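Local atomic coordinates of EvdO2 (Micromonospora carbonacea, PDB entry 4XAB), a protein that probably catalyses an oxidative cyclization in orthosomycin biosynthesis, as a metal-dependent oxygenase of the phytanoyl-CoA dioxygenase family. Residues Ser99-Met104 / Arg142-Trp147; Glu107-Tyr112 / Leu231-Ala236. All coordinates share one frame; numbering follows the deposited sequence.

In the fold
The two contacts show how one sheet is covered by a helix end and extended by a further strand. In contact 1 the end of helix 89-102 lies on strand 139-149; in contact 2 strand 110-118, the next strand in the chain, pairs with strand 226-234. Strands 139-149 and 226-234 are neighbours in the sheet, so the contacts share a framework, their centres about 8 Å apart. Backbone bonds stitch them together, Ile146 N reaching Leu231 O at 2.8 Å, and Met104 of contact 1 packs on Ser235 of contact 2. Nickel, held by His129, Asp131 and His215, lies about 8 Å from the Val232 side chain and about 11 Å from that of Leu144, which places both contacts in the scaffold around the metal site.

Contact 1: residues Ser99-Met104 / Arg142-Trp147; sequences SAFLDM and RGLSIW
Leu102, the last residue of helix 89-102, turns both its side chain and its carbonyl to strand 139-149. Its CB lies beside NH1 of Arg142. From there chi1 of -63° sets CG anti to the carbonyl carbon, and Leu102 CG meets Leu144 CD2 at 3.8 Å. Both methyls straddle Gly143 and Leu144: CD1 rests near Leu144 CG and Gly143 CA, and Leu102 CD2 lies 3.9 Å from Leu144 CD2 and close to the CA of Gly143, where no side chain intervenes. Leu144, its CG in the crowded position between backbone N and carbonyl carbon, crosses Leu102 obliquely and sends CD2 to the CB of Phe101, 3.7 Å away and near the plane of the Phe101 ring. Phe101 in turn stacks on Phe18 of helix 12-21.

The polar half is a single oxygen gripped twice. Arg142, bent at chi3, presents its guanidinium end-on to Leu102 O, with NH2 at 2.8 Å nearly along the C=O axis and NH1 at 2.9 Å on a lone pair; the oxygen is only 7° out of the guanidinium plane. Met104 comes over one guanidinium face with its sulfur, SD lying 3.6 Å from Arg142 NH2. Asp103, with positive phi, ends the helix, and Met104 N bonds back to Ser99 O. Asp103 itself forms salt bridges with Arg15 and Arg19.

A carbonyl at a helix C-terminus has no further turn to bond to, and here a positive charge supplies both donors, an interaction likely to be strengthened by the partial negative charge of the helix end.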
loop_
_atom_site.group_PDB
_atom_site.type_symbol
_atom_site.label_atom_id
_atom_site.label_comp_id
_atom_site.label_asym_id
_atom_site.label_seq_id
_atom_site.Cartn_x
_atom_site.Cartn_y
_atom_site.Cartn_z
ATOM N N SER A 99 0.291 13.151 -9.701
ATOM C CA SER A 99 0.687 13.934 -10.860
ATOM C C SER A 99 1.930 14.776 -10.580
ATOM O O SER A 99 2.877 14.787 -11.377
ATOM C CB SER A 99 -0.467 14.832 -11.297
ATOM O OG SER A 99 -0.048 15.671 -12.355
ATOM N N ALA A 100 1.927 15.477 -9.447
ATOM C CA ALA A 100 3.073 16.294 -9.055
ATOM C C ALA A 100 4.320 15.444 -8.839
ATOM O O ALA A 100 5.420 15.807 -9.257
ATOM C CB ALA A 100 2.756 17.082 -7.794
ATOM N N PHE A 101 4.147 14.300 -8.191
ATOM C CA PHE A 101 5.286 13.457 -7.851
ATOM C C PHE A 101 5.836 12.693 -9.062
ATOM O O PHE A 101 7.023 12.384 -9.104
ATOM C CB PHE A 101 4.920 12.460 -6.748
ATOM C CG PHE A 101 4.910 13.057 -5.355
ATOM C CD1 PHE A 101 4.912 14.428 -5.165
ATOM C CD2 PHE A 101 4.892 12.234 -4.242
ATOM C CE1 PHE A 101 4.899 14.971 -3.883
ATOM C CE2 PHE A 101 4.881 12.763 -2.955
ATOM C CZ PHE A 101 4.887 14.133 -2.777
ATOM N N LEU A 102 4.976 12.373 -10.028
ATOM C CA LEU A 102 5.407 11.607 -11.198
ATOM C C LEU A 102 5.722 12.479 -12.412
ATOM O O LEU A 102 6.206 11.975 -13.421
ATOM C CB LEU A 102 4.341 10.575 -11.588
ATOM C CG LEU A 102 4.013 9.470 -10.584
ATOM C CD1 LEU A 102 2.759 8.745 -11.013
ATOM C CD2 LEU A 102 5.167 8.493 -10.474
ATOM N N ASP A 103 5.445 13.777 -12.314
ATOM C CA ASP A 103 5.568 14.696 -13.450
ATOM C C ASP A 103 4.760 14.214 -14.648
ATOM O O ASP A 103 5.238 14.223 -15.788
ATOM C CB ASP A 103 7.029 14.881 -13.856
ATOM C CG ASP A 103 7.802 15.715 -12.869
ATOM O OD1 ASP A 103 7.318 16.809 -12.514
ATOM O OD2 ASP A 103 8.883 15.267 -12.435
ATOM N N MET A 104 3.529 13.804 -14.374
ATOM C CA MET A 104 2.612 13.338 -15.405
ATOM C C MET A 104 1.258 13.995 -15.253
ATOM O O MET A 104 0.815 14.246 -14.132
ATOM C CB MET A 104 2.445 11.828 -15.328
ATOM C CG MET A 104 3.685 11.072 -15.643
ATOM S SD MET A 104 3.350 9.329 -15.409
ATOM C CE MET A 104 1.884 9.123 -16.417
ATOM N N ARG A 142 5.702 3.682 -14.951
ATOM C CA ARG A 142 6.048 4.559 -13.838
ATOM C C ARG A 142 4.847 4.619 -12.910
ATOM O O ARG A 142 3.704 4.594 -13.355
ATOM C CB ARG A 142 6.435 5.948 -14.328
ATOM C CG ARG A 142 7.622 5.928 -15.263
ATOM C CD ARG A 142 8.435 7.198 -15.177
ATOM N NE ARG A 142 7.744 8.345 -15.755
ATOM C CZ ARG A 142 7.388 9.427 -15.071
ATOM N NH1 ARG A 142 7.658 9.520 -13.775
ATOM N NH2 ARG A 142 6.772 10.425 -15.691
ATOM N N GLY A 143 5.079 4.692 -11.615
ATOM C CA GLY A 143 3.927 4.734 -10.743
ATOM C C GLY A 143 4.256 4.805 -9.287
ATOM O O GLY A 143 5.416 4.720 -8.876
ATOM N N LEU A 144 3.207 4.939 -8.492
ATOM C CA LEU A 144 3.388 5.004 -7.056
ATOM C C LEU A 144 2.112 4.576 -6.353
ATOM O O LEU A 144 1.056 4.380 -6.981
ATOM C CB LEU A 144 3.808 6.420 -6.631
ATOM C CG LEU A 144 2.975 7.634 -7.081
ATOM C CD1 LEU A 144 1.622 7.708 -6.378
ATOM C CD2 LEU A 144 3.739 8.931 -6.820
ATOM N N SER A 145 2.230 4.433 -5.044
ATOM C CA SER A 145 1.115 4.095 -4.169
ATOM C C SER A 145 0.984 5.152 -3.082
ATOM O O SER A 145 1.985 5.610 -2.556
ATOM C CB SER A 145 1.326 2.737 -3.503
ATOM O OG SER A 145 1.321 1.707 -4.476
ATOM N N ILE A 146 -0.255 5.499 -2.753
ATOM C CA ILE A 146 -0.571 6.416 -1.655
ATOM C C ILE A 146 -1.397 5.640 -0.637
ATOM O O ILE A 146 -2.554 5.272 -0.890
ATOM C CB ILE A 146 -1.329 7.670 -2.159
ATOM C CG1 ILE A 146 -0.483 8.426 -3.178
ATOM C CG2 ILE A 146 -1.630 8.606 -1.010
ATOM C CD1 ILE A 146 -1.219 9.582 -3.882
ATOM N N TRP A 147 -0.752 5.359 0.493
ATOM C CA TRP A 147 -1.246 4.531 1.583
ATOM C C TRP A 147 -1.805 5.456 2.655
ATOM O O TRP A 147 -1.031 6.026 3.411
ATOM C CB TRP A 147 -0.070 3.693 2.118
ATOM C CG TRP A 147 -0.297 2.552 3.099
ATOM C CD1 TRP A 147 -0.498 1.227 2.794
ATOM C CD2 TRP A 147 -0.211 2.619 4.535
ATOM N NE1 TRP A 147 -0.595 0.484 3.953
ATOM C CE2 TRP A 147 -0.421 1.312 5.030
ATOM C CE3 TRP A 147 0.002 3.658 5.445
ATOM C CZ2 TRP A 147 -0.427 1.018 6.402
ATOM C CZ3 TRP A 147 -0.003 3.360 6.815
ATOM C CH2 TRP A 147 -0.216 2.054 7.272
#

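Contact 2: residues Glu107-Tyr112 / Leu231-Ala236; sequences EELEFY and LVFMSA
Strands 110-118 and 226-234 run antiparallel; the axes of segments 110-112 and 231-234 approach to 4.7 Å, at 166°. Glu110 with Met234 and Tyr112 with Val232 are hydrogen-bonded pairs, flanking the non-hydrogen-bonded pair Phe111 with Phe233. The straightest bond is Val232 N to Tyr112 O, 3.0 Å long with an angle of 178° at the hydrogen.

The most extensive side-chain packing is that of Tyr112 over Val232. With CG between its backbone N and carbonyl carbon (chi1 61°), the phenol ring lies alongside the valine, whose CB makes a CH-pi contact over one ring face, 3.9 Å from the centroid. Val232 CG1 sits 3.7 Å from Tyr112 CE1, while CG2 reaches toward CZ and OH; the Met234 methyl stands at the ring edge. An alanine at Tyr112 would remove the ring and probably leave Val232 and Met234 without this apolar cover. On the other sheet face Phe111 CB meets Phe233 CD2 at 3.6 Å, while the Phe111 ring leads away to an edge-to-face stack with Phe91 of helix 89-102.

Toward Ala236 the pairing loosens. Direct backbone bonding gives way to a water that donates to Glu108 O at 3.0 Å and accepts from Ala236 N at 2.9 Å. Here Glu108 and Ala236 are exposed, and Glu110 reaches past the Met234 methyl to a salt bridge from OE1 to Arg141.

The regular antiparallel pairing of 110-118 with 226-234 is part of the double-stranded beta-helix, the cupin-type fold of phytanoyl-CoA dioxygenase relatives.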
loop_
_atom_site.group_PDB
_atom_site.type_symbol
_atom_site.label_atom_id
_atom_site.label_comp_id
_atom_site.label_asym_id
_atom_site.label_seq_id
_atom_site.Cartn_x
_atom_site.Cartn_y
_atom_site.Cartn_z
ATOM N N GLU A 107 -4.626 13.133 -16.332
ATOM C CA GLU A 107 -5.350 12.383 -17.354
ATOM C C GLU A 107 -4.571 11.187 -17.892
ATOM O O GLU A 107 -5.148 10.293 -18.503
ATOM C CB GLU A 107 -5.719 13.314 -18.513
ATOM C CG GLU A 107 -6.673 14.445 -18.147
ATOM C CD GLU A 107 -5.974 15.677 -17.585
ATOM O OE1 GLU A 107 -4.766 15.610 -17.289
ATOM O OE2 GLU A 107 -6.641 16.720 -17.447
ATOM N N GLU A 108 -3.258 11.191 -17.682
ATOM C CA GLU A 108 -2.388 10.105 -18.127
ATOM C C GLU A 108 -2.339 8.950 -17.139
ATOM O O GLU A 108 -1.840 7.876 -17.457
ATOM C CB GLU A 108 -0.969 10.626 -18.351
ATOM C CG GLU A 108 -0.791 11.388 -19.639
ATOM C CD GLU A 108 0.566 12.050 -19.742
ATOM O OE1 GLU A 108 0.658 13.115 -20.387
ATOM O OE2 GLU A 108 1.539 11.508 -19.178
ATOM N N LEU A 109 -2.838 9.175 -15.930
ATOM C CA LEU A 109 -2.700 8.173 -14.883
ATOM C C LEU A 109 -3.833 7.167 -14.886
ATOM O O LEU A 109 -5.006 7.537 -14.872
ATOM C CB LEU A 109 -2.619 8.846 -13.508
ATOM C CG LEU A 109 -1.480 9.858 -13.382
ATOM C CD1 LEU A 109 -1.600 10.628 -12.072
ATOM C CD2 LEU A 109 -0.149 9.140 -13.460
ATOM N N GLU A 110 -3.467 5.889 -14.899
ATOM C CA GLU A 110 -4.399 4.828 -14.555
ATOM C C GLU A 110 -4.371 4.638 -13.048
ATOM O O GLU A 110 -3.370 4.944 -12.405
ATOM C CB GLU A 110 -4.031 3.534 -15.272
ATOM C CG GLU A 110 -4.221 3.633 -16.774
ATOM C CD GLU A 110 -3.677 2.434 -17.515
ATOM O OE1 GLU A 110 -3.779 1.307 -16.987
ATOM O OE2 GLU A 110 -3.140 2.630 -18.624
ATOM N N PHE A 111 -5.462 4.140 -12.481
ATOM C CA PHE A 111 -5.531 4.028 -11.031
ATOM C C PHE A 111 -6.477 2.943 -10.560
ATOM O O PHE A 111 -7.354 2.494 -11.297
ATOM C CB PHE A 111 -5.950 5.375 -10.418
ATOM C CG PHE A 111 -7.172 5.976 -11.059
ATOM C CD1 PHE A 111 -7.049 6.913 -12.074
ATOM C CD2 PHE A 111 -8.443 5.592 -10.661
ATOM C CE1 PHE A 111 -8.172 7.461 -12.672
ATOM C CE2 PHE A 111 -9.568 6.132 -11.264
ATOM C CZ PHE A 111 -9.431 7.069 -12.264
ATOM N N TYR A 112 -6.280 2.523 -9.317
ATOM C CA TYR A 112 -7.243 1.665 -8.645
ATOM C C TYR A 112 -7.039 1.753 -7.136
ATOM O O TYR A 112 -6.014 2.258 -6.657
ATOM C CB TYR A 112 -7.124 0.212 -9.125
ATOM C CG TYR A 112 -5.779 -0.421 -8.865
ATOM C CD1 TYR A 112 -4.748 -0.317 -9.796
ATOM C CD2 TYR A 112 -5.535 -1.129 -7.689
ATOM C CE1 TYR A 112 -3.514 -0.888 -9.559
ATOM C CE2 TYR A 112 -4.299 -1.706 -7.447
ATOM C CZ TYR A 112 -3.300 -1.585 -8.388
ATOM O OH TYR A 112 -2.073 -2.155 -8.154
ATOM N N LEU A 231 -4.278 3.979 -2.737
ATOM C CA LEU A 231 -4.557 4.339 -4.119
ATOM C C LEU A 231 -3.282 4.183 -4.916
ATOM O O LEU A 231 -2.223 4.654 -4.514
ATOM C CB LEU A 231 -5.082 5.768 -4.210
ATOM C CG LEU A 231 -6.527 5.942 -3.757
ATOM C CD1 LEU A 231 -6.826 7.427 -3.552
ATOM C CD2 LEU A 231 -7.465 5.331 -4.807
ATOM N N VAL A 232 -3.386 3.476 -6.032
ATOM C CA VAL A 232 -2.266 3.271 -6.932
ATOM C C VAL A 232 -2.466 4.096 -8.196
ATOM O O VAL A 232 -3.535 4.084 -8.762
ATOM C CB VAL A 232 -2.132 1.792 -7.288
ATOM C CG1 VAL A 232 -1.067 1.599 -8.354
ATOM C CG2 VAL A 232 -1.832 0.997 -6.020
ATOM N N PHE A 233 -1.443 4.851 -8.583
ATOM C CA PHE A 233 -1.478 5.673 -9.788
ATOM C C PHE A 233 -0.300 5.275 -10.651
ATOM O O PHE A 233 0.826 5.163 -10.154
ATOM C CB PHE A 233 -1.411 7.172 -9.444
ATOM C CG PHE A 233 -2.629 7.683 -8.718
ATOM C CD1 PHE A 233 -2.650 7.771 -7.325
ATOM C CD2 PHE A 233 -3.760 8.064 -9.423
ATOM C CE1 PHE A 233 -3.774 8.238 -6.671
ATOM C CE2 PHE A 233 -4.888 8.529 -8.768
ATOM C CZ PHE A 233 -4.891 8.612 -7.380
ATOM N N MET A 234 -0.538 5.090 -11.943
ATOM C CA MET A 234 0.528 4.591 -12.794
ATOM C C MET A 234 0.365 5.031 -14.234
ATOM O O MET A 234 -0.732 5.360 -14.673
ATOM C CB MET A 234 0.568 3.074 -12.728
ATOM C CG MET A 234 -0.665 2.446 -13.305
ATOM S SD MET A 234 -0.786 0.734 -12.783
ATOM C CE MET A 234 -2.348 0.270 -13.512
ATOM N N SER A 235 1.471 5.006 -14.969
ATOM C CA SER A 235 1.443 5.332 -16.389
ATOM C C SER A 235 0.955 4.138 -17.182
ATOM O O SER A 235 0.932 3.013 -16.677
ATOM C CB SER A 235 2.831 5.717 -16.873
ATOM O OG SER A 235 3.645 4.557 -16.926
ATOM N N ALA A 236 0.578 4.386 -18.429
ATOM C CA ALA A 236 0.404 3.312 -19.401
ATOM C C ALA A 236 1.705 2.514 -19.518
ATOM O O ALA A 236 2.794 3.041 -19.263
ATOM C CB ALA A 236 -0.004 3.880 -20.757
HETATM O O HOH W 1 0.428 7.119 -19.267
#